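Flavin-containing monooxygenase (Allium sativum, PDB 6WPU) probably uses a bound FAD to oxygenate the sulfur of S-allyl-L-cysteine, acting as a flavin-dependent S-monooxygenase. Local coordinates at residues His322-Gly336 and Cys347-Ser359. Numbering follows the deposited sequence.
Sequences HVFPPLLAPSLSFVG and CELQSKWIAAVLS
Edge strand 332-334 of the five-stranded parallel FAD-binding sheet and the helix that follows it in the chain, 343-358, are joined where Val335 and Gly336, just beyond the strand's end, meet Cys347 and Gln350. Gln350 supplies the polar link: its OE1 accepts the Gly336 N-H at 2.8 Å, in the carbonyl plane on a lone pair, with an N-H...O angle of 157°. Its NE2 lies against Val323 CG2 at 3.3 Å, bonds to Tyr401 OH of helix 398-409 and donates weakly to a water that itself donates to His322 O and Phe334 O. The amide is thus held at both ends, and an alanine here would probably leave the Gly336 amide without this acceptor and the water without one of its partners. A CB at Gly336 would be tight against Cys347 SG and jammed against the carbonyl O of Val335.

Farther along the helix the contact is apolar. With CG1 anti to the carbonyl carbon (chi1 -68°) and the chain extended beyond it, Ile354 pushes CD1 between Ser333 OG and Val335 CG2, the latter 3.6 Å away, while its CG1 touches Val323 CG1 and Phe324 CZ. Phe324 turns an edge to the face of Trp353 in a T-shaped pair, centroids 4.9 Å apart and planes at 74°; Trp404 makes a second edge-to-face pair with the same indole. At the far end Pro330, after a cis peptide, sets CB 3.6 Å from Val357 CG1 and also meets Leu358 CD2.

Ser333 and Val335 also hydrogen-bond through their backbones to strand 175-178, and Gly336 comes close to the bound FAD: a strand-to-helix packing characteristic of the Rossmann-like dinucleotide-binding domain of flavin-containing monooxygenases.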
loop_
_atom_site.group_PDB
_atom_site.type_symbol
_atom_site.label_atom_id
_atom_site.label_comp_id
_atom_site.label_asym_id
_atom_site.label_seq_id
_atom_site.Cartn_x
_atom_site.Cartn_y
_atom_site.Cartn_z
ATOM N N HIS A 322 5.917 13.236 5.488
ATOM C CA HIS A 322 5.163 12.441 4.514
ATOM C C HIS A 322 3.653 12.661 4.608
ATOM O O HIS A 322 2.874 11.864 4.059
ATOM C CB HIS A 322 5.455 10.928 4.629
ATOM C CG HIS A 322 6.914 10.578 4.698
ATOM N ND1 HIS A 322 7.716 10.485 3.578
ATOM C CD2 HIS A 322 7.704 10.254 5.752
ATOM C CE1 HIS A 322 8.942 10.147 3.940
ATOM N NE2 HIS A 322 8.962 9.996 5.252
ATOM N N VAL A 323 3.212 13.739 5.267
ATOM C CA VAL A 323 1.802 13.910 5.591
ATOM C C VAL A 323 1.266 15.264 5.134
ATOM O O VAL A 323 0.233 15.327 4.457
ATOM C CB VAL A 323 1.575 13.710 7.106
ATOM C CG1 VAL A 323 0.181 14.206 7.531
ATOM C CG2 VAL A 323 1.725 12.245 7.466
ATOM N N PHE A 324 1.948 16.352 5.517
ATOM C CA PHE A 324 1.430 17.720 5.429
ATOM C C PHE A 324 2.133 18.523 4.344
ATOM O O PHE A 324 3.338 18.779 4.463
ATOM C CB PHE A 324 1.610 18.444 6.768
ATOM C CG PHE A 324 0.631 18.057 7.829
ATOM C CD1 PHE A 324 -0.719 18.377 7.708
ATOM C CD2 PHE A 324 1.064 17.427 8.986
ATOM C CE1 PHE A 324 -1.632 18.047 8.716
ATOM C CE2 PHE A 324 0.160 17.100 10.004
ATOM C CZ PHE A 324 -1.194 17.415 9.863
ATOM N N PRO A 325 1.436 19.000 3.320
ATOM C CA PRO A 325 2.021 20.023 2.436
ATOM C C PRO A 325 2.267 21.303 3.212
ATOM O O PRO A 325 1.316 21.898 3.743
ATOM C CB PRO A 325 0.943 20.230 1.357
ATOM C CG PRO A 325 0.020 19.038 1.472
ATOM C CD PRO A 325 0.075 18.617 2.923
ATOM N N PRO A 326 3.528 21.753 3.317
ATOM C CA PRO A 326 3.828 22.885 4.213
ATOM C C PRO A 326 2.975 24.113 3.953
ATOM O O PRO A 326 2.487 24.722 4.910
ATOM C CB PRO A 326 5.314 23.154 3.946
ATOM C CG PRO A 326 5.861 21.807 3.527
ATOM C CD PRO A 326 4.751 21.190 2.708
ATOM N N LEU A 327 2.750 24.473 2.687
ATOM C CA LEU A 327 1.982 25.678 2.394
ATOM C C LEU A 327 0.493 25.517 2.674
ATOM O O LEU A 327 -0.193 26.523 2.833
ATOM C CB LEU A 327 2.189 26.092 0.940
ATOM C CG LEU A 327 3.582 26.653 0.676
ATOM C CD1 LEU A 327 3.737 27.101 -0.771
ATOM C CD2 LEU A 327 3.861 27.790 1.655
ATOM N N LEU A 328 -0.018 24.290 2.744
ATOM C CA LEU A 328 -1.443 24.041 2.903
ATOM C C LEU A 328 -1.773 23.337 4.213
ATOM O O LEU A 328 -2.900 22.866 4.381
ATOM C CB LEU A 328 -1.967 23.208 1.729
ATOM C CG LEU A 328 -1.793 23.786 0.326
ATOM C CD1 LEU A 328 -2.133 22.731 -0.719
ATOM C CD2 LEU A 328 -2.675 25.005 0.171
ATOM N N ALA A 329 -0.822 23.245 5.134
ATOM C CA ALA A 329 -1.023 22.520 6.382
ATOM C C ALA A 329 -1.689 23.426 7.408
ATOM O O ALA A 329 -1.369 24.616 7.473
ATOM C CB ALA A 329 0.310 22.024 6.940
ATOM N N PRO A 330 -2.594 22.894 8.249
ATOM C CA PRO A 330 -3.003 21.486 8.303
ATOM C C PRO A 330 -4.290 21.145 7.543
ATOM O O PRO A 330 -4.803 20.039 7.705
ATOM C CB PRO A 330 -3.227 21.267 9.789
ATOM C CG PRO A 330 -3.837 22.614 10.243
ATOM C CD PRO A 330 -3.128 23.665 9.398
ATOM N N SER A 331 -4.812 22.076 6.739
ATOM C CA SER A 331 -6.098 21.842 6.090
ATOM C C SER A 331 -6.014 20.771 4.995
ATOM O O SER A 331 -7.045 20.240 4.568
ATOM C CB SER A 331 -6.645 23.172 5.538
ATOM O OG SER A 331 -5.949 23.597 4.379
ATOM N N LEU A 332 -4.822 20.426 4.527
ATOM C CA LEU A 332 -4.695 19.303 3.609
ATOM C C LEU A 332 -3.636 18.363 4.165
ATOM O O LEU A 332 -2.568 18.813 4.591
ATOM C CB LEU A 332 -4.346 19.773 2.193
ATOM C CG LEU A 332 -4.178 18.647 1.162
ATOM C CD1 LEU A 332 -5.516 17.956 0.870
ATOM C CD2 LEU A 332 -3.553 19.180 -0.114
ATOM N N SER A 333 -3.946 17.067 4.191
ATOM C CA SER A 333 -3.007 16.065 4.678
ATOM C C SER A 333 -3.230 14.744 3.944
ATOM O O SER A 333 -4.277 14.520 3.317
ATOM C CB SER A 333 -3.151 15.871 6.186
ATOM O OG SER A 333 -4.450 15.401 6.496
ATOM N N PHE A 334 -2.227 13.866 4.035
ATOM C CA PHE A 334 -2.243 12.563 3.370
ATOM C C PHE A 334 -1.961 11.469 4.387
ATOM O O PHE A 334 -0.988 11.568 5.142
ATOM C CB PHE A 334 -1.193 12.489 2.245
ATOM C CG PHE A 334 -1.446 13.432 1.102
ATOM C CD1 PHE A 334 -1.142 14.780 1.224
ATOM C CD2 PHE A 334 -1.973 12.966 -0.094
ATOM C CE1 PHE A 334 -1.373 15.661 0.171
ATOM C CE2 PHE A 334 -2.202 13.837 -1.161
ATOM C CZ PHE A 334 -1.904 15.187 -1.023
ATOM N N VAL A 335 -2.785 10.416 4.392
ATOM C CA VAL A 335 -2.553 9.254 5.250
ATOM C C VAL A 335 -2.155 8.067 4.373
ATOM O O VAL A 335 -2.812 7.776 3.367
ATOM C CB VAL A 335 -3.783 8.920 6.115
ATOM C CG1 VAL A 335 -3.560 7.615 6.891
ATOM C CG2 VAL A 335 -4.045 10.033 7.116
ATOM N N GLY A 336 -1.070 7.395 4.745
ATOM C CA GLY A 336 -0.685 6.163 4.078
ATOM C C GLY A 336 0.236 6.319 2.884
ATOM O O GLY A 336 0.332 5.388 2.077
ATOM N N CYS A 347 -0.850 4.228 9.718
ATOM C CA CYS A 347 -1.960 5.111 9.372
ATOM C C CYS A 347 -2.711 5.557 10.622
ATOM O O CYS A 347 -3.176 6.699 10.704
ATOM C CB CYS A 347 -2.916 4.413 8.397
ATOM S SG CYS A 347 -2.212 4.071 6.733
ATOM N N GLU A 348 -2.828 4.661 11.601
ATOM C CA GLU A 348 -3.458 4.998 12.872
ATOM C C GLU A 348 -2.742 6.167 13.530
ATOM O O GLU A 348 -3.375 7.146 13.956
ATOM C CB GLU A 348 -3.445 3.762 13.779
ATOM C CG GLU A 348 -4.124 3.890 15.159
ATOM C CD GLU A 348 -4.090 2.547 15.924
ATOM O OE1 GLU A 348 -3.322 1.638 15.505
ATOM O OE2 GLU A 348 -4.827 2.391 16.927
ATOM N N LEU A 349 -1.413 6.098 13.590
ATOM C CA LEU A 349 -0.653 7.136 14.270
ATOM C C LEU A 349 -0.612 8.421 13.451
ATOM O O LEU A 349 -0.674 9.521 14.015
ATOM C CB LEU A 349 0.746 6.628 14.578
ATOM C CG LEU A 349 0.774 5.535 15.640
ATOM C CD1 LEU A 349 2.143 4.843 15.657
ATOM C CD2 LEU A 349 0.431 6.114 17.030
ATOM N N GLN A 350 -0.537 8.307 12.124
ATOM C CA GLN A 350 -0.618 9.496 11.284
ATOM C C GLN A 350 -1.924 10.245 11.512
ATOM O O GLN A 350 -1.938 11.474 11.622
ATOM C CB GLN A 350 -0.495 9.125 9.812
ATOM C CG GLN A 350 0.894 8.745 9.369
ATOM C CD GLN A 350 0.947 8.537 7.874
ATOM O OE1 GLN A 350 -0.012 8.046 7.282
ATOM N NE2 GLN A 350 2.059 8.919 7.251
ATOM N N SER A 351 -3.036 9.526 11.548
ATOM C CA SER A 351 -4.305 10.224 11.627
ATOM C C SER A 351 -4.564 10.701 13.050
ATOM O O SER A 351 -5.232 11.718 13.247
ATOM C CB SER A 351 -5.425 9.319 11.111
ATOM O OG SER A 351 -5.453 8.101 11.827
ATOM N N LYS A 352 -3.997 10.004 14.038
ATOM C CA LYS A 352 -4.010 10.495 15.409
ATOM C C LYS A 352 -3.274 11.829 15.507
ATOM O O LYS A 352 -3.729 12.758 16.183
ATOM C CB LYS A 352 -3.380 9.443 16.329
ATOM C CG LYS A 352 -3.758 9.533 17.797
ATOM C CD LYS A 352 -3.059 8.430 18.605
ATOM C CE LYS A 352 -3.578 7.032 18.255
ATOM N NZ LYS A 352 -4.969 6.808 18.778
ATOM N N TRP A 353 -2.147 11.945 14.810
ATOM C CA TRP A 353 -1.396 13.193 14.768
ATOM C C TRP A 353 -2.192 14.288 14.067
ATOM O O TRP A 353 -2.311 15.415 14.578
ATOM C CB TRP A 353 -0.069 12.944 14.056
ATOM C CG TRP A 353 0.868 14.102 13.999
ATOM C CD1 TRP A 353 1.164 14.982 15.010
ATOM C CD2 TRP A 353 1.650 14.505 12.872
ATOM N NE1 TRP A 353 2.077 15.915 14.573
ATOM C CE2 TRP A 353 2.399 15.637 13.265
ATOM C CE3 TRP A 353 1.787 14.021 11.561
ATOM C CZ2 TRP A 353 3.278 16.291 12.399
ATOM C CZ3 TRP A 353 2.663 14.668 10.705
ATOM C CH2 TRP A 353 3.400 15.792 11.130
ATOM N N ILE A 354 -2.750 13.965 12.895
ATOM C CA ILE A 354 -3.522 14.942 12.134
ATOM C C ILE A 354 -4.679 15.477 12.976
ATOM O O ILE A 354 -4.909 16.689 13.039
ATOM C CB ILE A 354 -4.029 14.326 10.821
ATOM C CG1 ILE A 354 -2.875 14.034 9.859
ATOM C CG2 ILE A 354 -5.060 15.253 10.146
ATOM C CD1 ILE A 354 -3.331 13.129 8.707
ATOM N N ALA A 355 -5.422 14.576 13.629
ATOM C CA ALA A 355 -6.590 14.987 14.402
ATOM C C ALA A 355 -6.199 15.922 15.542
ATOM O O ALA A 355 -6.870 16.932 15.784
ATOM C CB ALA A 355 -7.323 13.762 14.949
ATOM N N ALA A 356 -5.094 15.613 16.233
ATOM C CA ALA A 356 -4.642 16.450 17.334
ATOM C C ALA A 356 -4.144 17.805 16.845
ATOM O O ALA A 356 -4.301 18.812 17.547
ATOM C CB ALA A 356 -3.553 15.726 18.119
ATOM N N VAL A 357 -3.543 17.855 15.656
ATOM C CA VAL A 357 -3.176 19.140 15.063
ATOM C C VAL A 357 -4.434 19.951 14.734
ATOM O O VAL A 357 -4.566 21.113 15.137
ATOM C CB VAL A 357 -2.296 18.923 13.817
ATOM C CG1 VAL A 357 -2.146 20.221 13.040
ATOM C CG2 VAL A 357 -0.934 18.375 14.206
ATOM N N LEU A 358 -5.382 19.340 14.014
ATOM C CA LEU A 358 -6.599 20.049 13.617
ATOM C C LEU A 358 -7.374 20.579 14.817
ATOM O O LEU A 358 -8.006 21.639 14.722
ATOM C CB LEU A 358 -7.497 19.135 12.781
ATOM C CG LEU A 358 -6.948 18.886 11.368
ATOM C CD1 LEU A 358 -7.796 17.896 10.617
ATOM C CD2 LEU A 358 -6.853 20.215 10.619
ATOM N N SER A 359 -7.348 19.859 15.939
ATOM C CA SER A 359 -8.055 20.279 17.140
ATOM C C SER A 359 -7.287 21.315 17.944
ATOM O O SER A 359 -7.816 21.807 18.950
ATOM C CB SER A 359 -8.349 19.078 18.045
ATOM O OG SER A 359 -7.190 18.717 18.786
HETATM O O HOH W 1 1.086 9.853 4.511
#